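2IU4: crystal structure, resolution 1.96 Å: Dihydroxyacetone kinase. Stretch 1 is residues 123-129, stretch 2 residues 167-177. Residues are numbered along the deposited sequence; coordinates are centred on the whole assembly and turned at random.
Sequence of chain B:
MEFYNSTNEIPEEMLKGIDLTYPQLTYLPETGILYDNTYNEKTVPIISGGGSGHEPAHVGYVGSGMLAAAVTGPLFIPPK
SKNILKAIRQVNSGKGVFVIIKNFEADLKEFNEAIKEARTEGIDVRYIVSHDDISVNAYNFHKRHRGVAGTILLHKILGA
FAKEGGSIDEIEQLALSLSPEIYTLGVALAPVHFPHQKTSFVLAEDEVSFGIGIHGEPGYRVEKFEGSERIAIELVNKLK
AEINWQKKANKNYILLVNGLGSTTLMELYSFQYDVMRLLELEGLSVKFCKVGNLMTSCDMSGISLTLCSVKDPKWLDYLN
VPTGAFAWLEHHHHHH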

ATOM      1  N   ILE B 123      10.007  33.257  11.946  1.00 28.62           N
ATOM      2  CA  ILE B 123      10.017  32.257  10.887  1.00 26.55           C
ATOM      3  C   ILE B 123       8.966  32.572   9.816  1.00 27.58           C
ATOM      4  O   ILE B 123       7.784  32.752  10.124  1.00 27.38           O
ATOM      5  CB  ILE B 123       9.760  30.848  11.469  1.00 27.76           C
ATOM      6  CG1 ILE B 123      10.688  30.574  12.656  1.00 26.46           C
ATOM      7  CG2 ILE B 123       9.892  29.764  10.383  1.00 28.32           C
ATOM      8  CD1 ILE B 123      10.413  29.229  13.343  1.00 23.80           C
ATOM      9  N   ASP B 124       9.393  32.643   8.557  1.00 25.88           N
ATOM     10  CA  ASP B 124       8.469  32.891   7.444  1.00 27.29           C
ATOM     11  C   ASP B 124       7.633  31.670   7.096  1.00 27.22           C
ATOM     12  O   ASP B 124       7.895  30.972   6.112  1.00 28.34           O
ATOM     13  CB  ASP B 124       9.222  33.351   6.198  1.00 26.58           C
ATOM     14  CG  ASP B 124       8.314  33.980   5.164  1.00 30.50           C
ATOM     15  OD1 ASP B 124       7.067  33.994   5.338  1.00 29.58           O
ATOM     16  OD2 ASP B 124       8.875  34.469   4.160  1.00 30.49           O
ATOM     17  N   VAL B 125       6.610  31.413   7.900  1.00 26.62           N
ATOM     18  CA  VAL B 125       5.742  30.271   7.638  1.00 25.90           C
ATOM     19  C   VAL B 125       4.581  30.664   6.761  1.00 26.13           C
ATOM     20  O   VAL B 125       3.909  31.635   7.055  1.00 25.69           O
ATOM     21  CB  VAL B 125       5.152  29.701   8.938  1.00 26.08           C
ATOM     22  CG1 VAL B 125       4.414  28.401   8.641  1.00 26.46           C
ATOM     23  CG2 VAL B 125       6.221  29.500   9.967  1.00 25.25           C
ATOM     24  N   ARG B 126       4.332  29.888   5.704  1.00 25.47           N
ATOM     25  CA  ARG B 126       3.230  30.122   4.785  1.00 25.35           C
ATOM     26  C   ARG B 126       2.484  28.816   4.664  1.00 25.03           C
ATOM     27  O   ARG B 126       3.015  27.769   5.025  1.00 26.25           O
ATOM     28  CB  ARG B 126       3.757  30.600   3.426  1.00 23.52           C
ATOM     29  CG  ARG B 126       4.677  31.794   3.656  1.00 26.69           C
ATOM     30  CD  ARG B 126       4.571  32.868   2.639  1.00 26.47           C
ATOM     31  NE  ARG B 126       5.743  33.734   2.715  1.00 29.01           N
ATOM     32  CZ  ARG B 126       6.154  34.482   1.705  1.00 28.40           C
ATOM     33  NH1 ARG B 126       5.458  34.465   0.575  1.00 28.23           N
ATOM     34  NH2 ARG B 126       7.238  35.245   1.841  1.00 27.21           N
ATOM     35  N   TYR B 127       1.249  28.868   4.189  1.00 25.35           N
ATOM     36  CA  TYR B 127       0.389  27.689   4.248  1.00 25.63           C
ATOM     37  C   TYR B 127      -0.578  27.697   3.067  1.00 25.21           C
ATOM     38  O   TYR B 127      -0.808  28.730   2.430  1.00 24.63           O
ATOM     39  CB  TYR B 127      -0.390  27.675   5.584  1.00 25.48           C
ATOM     40  CG  TYR B 127      -1.364  28.814   5.647  1.00 28.51           C
ATOM     41  CD1 TYR B 127      -2.648  28.684   5.143  1.00 29.12           C
ATOM     42  CD2 TYR B 127      -0.985  30.045   6.178  1.00 28.47           C
ATOM     43  CE1 TYR B 127      -3.538  29.744   5.182  1.00 28.29           C
ATOM     44  CE2 TYR B 127      -1.869  31.105   6.208  1.00 30.06           C
ATOM     45  CZ  TYR B 127      -3.143  30.946   5.708  1.00 28.35           C
ATOM     46  OH  TYR B 127      -4.019  32.015   5.736  1.00 29.76           O
ATOM     47  N   ILE B 128      -1.164  26.539   2.782  1.00 25.03           N
ATOM     48  CA  ILE B 128      -2.311  26.476   1.873  1.00 25.36           C
ATOM     49  C   ILE B 128      -3.261  25.550   2.608  1.00 26.52           C
ATOM     50  O   ILE B 128      -2.829  24.635   3.334  1.00 26.53           O
ATOM     51  CB  ILE B 128      -1.917  25.847   0.507  1.00 25.46           C
ATOM     52  CG1 ILE B 128      -2.990  26.071  -0.580  1.00 26.60           C
ATOM     53  CG2 ILE B 128      -1.522  24.384   0.679  1.00 25.96           C
ATOM     54  CD1 ILE B 128      -3.165  27.569  -0.907  1.00 28.28           C
ATOM     55  N   VAL B 129      -4.554  25.780   2.445  1.00 26.17           N
ATOM     56  CA  VAL B 129      -5.549  24.904   3.036  1.00 26.66           C
ATOM     57  C   VAL B 129      -6.214  24.103   1.914  1.00 27.48           C
ATOM     58  O   VAL B 129      -6.754  24.703   0.987  1.00 28.71           O
ATOM     59  CB  VAL B 129      -6.588  25.743   3.791  1.00 27.18           C
ATOM     60  CG1 VAL B 129      -7.738  24.864   4.289  1.00 28.19           C
ATOM     61  CG2 VAL B 129      -5.916  26.500   4.954  1.00 27.64           C
ATOM     62  N   SER B 167      11.614  29.008  -4.105  1.00 23.53           N
ATOM     63  CA  SER B 167      11.586  29.860  -2.919  1.00 23.87           C
ATOM     64  C   SER B 167      10.240  29.761  -2.198  1.00 24.16           C
ATOM     65  O   SER B 167       9.256  29.310  -2.772  1.00 23.22           O
ATOM     66  CB  SER B 167      11.824  31.301  -3.342  1.00 25.34           C
ATOM     67  OG  SER B 167      10.642  31.736  -3.972  1.00 22.48           O
ATOM     68  N   ILE B 168      10.190  30.182  -0.940  1.00 25.71           N
ATOM     69  CA  ILE B 168       8.944  30.085  -0.165  1.00 24.89           C
ATOM     70  C   ILE B 168       7.855  30.886  -0.886  1.00 26.07           C
ATOM     71  O   ILE B 168       6.696  30.484  -0.931  1.00 26.13           O
ATOM     72  CB  ILE B 168       9.118  30.603   1.272  1.00 25.74           C
ATOM     73  CG1 ILE B 168       7.820  30.439   2.067  1.00 27.63           C
ATOM     74  CG2 ILE B 168       9.564  32.049   1.283  1.00 22.99           C
ATOM     75  CD1 ILE B 168       7.541  29.007   2.454  1.00 25.93           C
ATOM     76  N   ASP B 169       8.220  32.013  -1.486  1.00 27.12           N
ATOM     77  CA  ASP B 169       7.223  32.780  -2.217  1.00 28.57           C
ATOM     78  C   ASP B 169       6.733  32.052  -3.462  1.00 28.74           C
ATOM     79  O   ASP B 169       5.535  32.053  -3.757  1.00 27.05           O
ATOM     80  CB  ASP B 169       7.729  34.161  -2.616  1.00 31.58           C
ATOM     81  CG  ASP B 169       6.593  35.154  -2.781  1.00 37.73           C
ATOM     82  OD1 ASP B 169       6.158  35.413  -3.932  1.00 42.82           O
ATOM     83  OD2 ASP B 169       6.131  35.679  -1.740  1.00 44.47           O
ATOM     84  N   GLU B 170       7.646  31.442  -4.214  1.00 27.40           N
ATOM     85  CA  GLU B 170       7.207  30.712  -5.409  1.00 26.61           C
ATOM     86  C   GLU B 170       6.366  29.487  -5.052  1.00 25.84           C
ATOM     87  O   GLU B 170       5.450  29.090  -5.792  1.00 24.49           O
ATOM     88  CB  GLU B 170       8.413  30.293  -6.235  1.00 26.93           C
ATOM     89  CG  GLU B 170       9.053  31.467  -6.921  1.00 30.65           C
ATOM     90  CD  GLU B 170      10.513  31.241  -7.255  1.00 34.18           C
ATOM     91  OE1 GLU B 170      11.113  30.267  -6.737  1.00 33.27           O
ATOM     92  OE2 GLU B 170      11.053  32.055  -8.041  1.00 35.70           O
ATOM     93  N   ILE B 171       6.695  28.868  -3.927  1.00 24.00           N
ATOM     94  CA  ILE B 171       5.962  27.688  -3.479  1.00 25.00           C
ATOM     95  C   ILE B 171       4.532  28.081  -3.153  1.00 25.22           C
ATOM     96  O   ILE B 171       3.571  27.413  -3.548  1.00 25.67           O
ATOM     97  CB  ILE B 171       6.614  27.047  -2.241  1.00 24.73           C
ATOM     98  CG1 ILE B 171       7.906  26.355  -2.665  1.00 23.98           C
ATOM     99  CG2 ILE B 171       5.667  26.020  -1.610  1.00 24.07           C
ATOM    100  CD1 ILE B 171       8.860  26.082  -1.533  1.00 24.36           C
ATOM    101  N   GLU B 172       4.394  29.191  -2.446  1.00 24.95           N
ATOM    102  CA  GLU B 172       3.068  29.719  -2.130  1.00 26.08           C
ATOM    103  C   GLU B 172       2.264  30.006  -3.392  1.00 25.56           C
ATOM    104  O   GLU B 172       1.081  29.683  -3.487  1.00 23.73           O
ATOM    105  CB  GLU B 172       3.172  31.003  -1.320  1.00 25.84           C
ATOM    106  CG  GLU B 172       1.806  31.460  -0.857  1.00 29.13           C
ATOM    107  CD  GLU B 172       1.850  32.659   0.057  1.00 30.29           C
ATOM    108  OE1 GLU B 172       2.678  33.568  -0.185  1.00 29.53           O
ATOM    109  OE2 GLU B 172       1.042  32.683   1.019  1.00 30.71           O
ATOM    110  N   GLN B 173       2.908  30.622  -4.375  1.00 24.27           N
ATOM    111  CA  GLN B 173       2.218  30.896  -5.624  1.00 23.30           C
ATOM    112  C   GLN B 173       1.816  29.636  -6.354  1.00 24.23           C
ATOM    113  O   GLN B 173       0.741  29.591  -6.961  1.00 25.47           O
ATOM    114  CB  GLN B 173       3.083  31.764  -6.547  1.00 24.59           C
ATOM    115  CG  GLN B 173       3.271  33.179  -6.049  1.00 23.66           C
ATOM    116  CD  GLN B 173       1.958  33.949  -5.960  1.00 26.97           C
ATOM    117  OE1 GLN B 173       1.216  34.041  -6.932  1.00 26.40           O
ATOM    118  NE2 GLN B 173       1.673  34.518  -4.787  1.00 26.50           N
ATOM    119  N   LEU B 174       2.674  28.622  -6.321  1.00 23.85           N
ATOM    120  CA  LEU B 174       2.354  27.354  -6.966  1.00 24.12           C
ATOM    121  C   LEU B 174       1.170  26.726  -6.218  1.00 23.77           C
ATOM    122  O   LEU B 174       0.241  26.209  -6.813  1.00 23.58           O
ATOM    123  CB  LEU B 174       3.567  26.401  -6.934  1.00 24.86           C
ATOM    124  CG  LEU B 174       3.373  25.001  -7.549  1.00 23.77           C
ATOM    125  CD1 LEU B 174       2.829  25.118  -8.971  1.00 24.14           C
ATOM    126  CD2 LEU B 174       4.692  24.198  -7.515  1.00 24.67           C
ATOM    127  N   ALA B 175       1.210  26.776  -4.902  1.00 22.21           N
ATOM    128  CA  ALA B 175       0.126  26.211  -4.098  1.00 24.32           C
ATOM    129  C   ALA B 175      -1.215  26.878  -4.475  1.00 23.14           C
ATOM    130  O   ALA B 175      -2.229  26.193  -4.608  1.00 25.29           O
ATOM    131  CB  ALA B 175       0.459  26.426  -2.606  1.00 22.75           C
ATOM    132  N   LEU B 176      -1.213  28.201  -4.659  1.00 24.40           N
ATOM    133  CA  LEU B 176      -2.398  28.970  -5.013  1.00 24.13           C
ATOM    134  C   LEU B 176      -2.909  28.663  -6.400  1.00 26.89           C
ATOM    135  O   LEU B 176      -4.098  28.833  -6.686  1.00 25.76           O
ATOM    136  CB  LEU B 176      -2.131  30.487  -4.911  1.00 24.35           C
ATOM    137  CG  LEU B 176      -2.089  30.997  -3.461  1.00 26.57           C
ATOM    138  CD1 LEU B 176      -1.417  32.369  -3.390  1.00 25.45           C
ATOM    139  CD2 LEU B 176      -3.523  31.049  -2.928  1.00 28.47           C
ATOM    140  N   SER B 177      -1.993  28.220  -7.255  1.00 26.53           N
ATOM    141  CA  SER B 177      -2.354  27.773  -8.596  1.00 26.68           C
ATOM    142  C   SER B 177      -2.881  26.341  -8.618  1.00 27.08           C
ATOM    143  O   SER B 177      -3.836  26.032  -9.327  1.00 25.43           O
ATOM    144  CB  SER B 177      -1.117  27.877  -9.490  1.00 27.43           C
ATOM    145  OG  SER B 177      -1.411  27.360 -10.770  1.00 28.85           O
TER

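Strand 125-129 lies alongside helix 168-177, and the two run almost parallel, with 9° between their directions and a closest axis approach of 8.7 Å. Together the stretches bury 415 Å². Side chains alternate in direction: Asp124, just before the strand, and Arg126 and Ile128 within it point toward the helix by their CA-to-CB bonds, while Val125 and Tyr127 point away.

The polar part of the contact centres on Arg126, which gives up more surface to the other stretch than any other residue here. Its NH1 makes two salt bridges to the helix, both with hydrogen bonds. One runs from Arg126 NH1 to Asp169 OD2 at 2.7 Å, nearly straight at 167°. The other runs from Arg126 NH1 to Glu172 OE1 at 3.0 Å and is more bent, at 151°. Glu172 OE1 sits at the guanidinium edge, near its plane. The CA-to-CB bond of Asp169 points sideways, but the end of its side chain comes nearer the strand.

Within stretch 1, Asp124 holds the same guanidinium through both carboxylate oxygens. Arg126 NE donates to Asp124 OD1 at 2.9 Å, and Arg126 NH2 donates to Asp124 OD2, also at 2.9 Å. Three acidic side chains thus share one positive charge, and the arginine links strand and helix.

The remaining contacts are mainly packing. Arg126 CG lies 3.8 Å from Ile168 CG1, so the aliphatic part of the arginine also meets the helix. Farther along, Ile128 CB is 4.0 Å from Ala175 CB. The small alanine side chain accompanies a close backbone approach, with Ile128 CA and Ala175 CA 6.5 Å apart. Ile128 CD1 also reaches Leu176 CD2 at 4.0 Å.

At the helix start, Ser167 is the N-cap: Glu170 N donates to Ser167 OG at 3.0 Å. In return, Ser167 N donates to Glu170 OE1 at 3.0 Å.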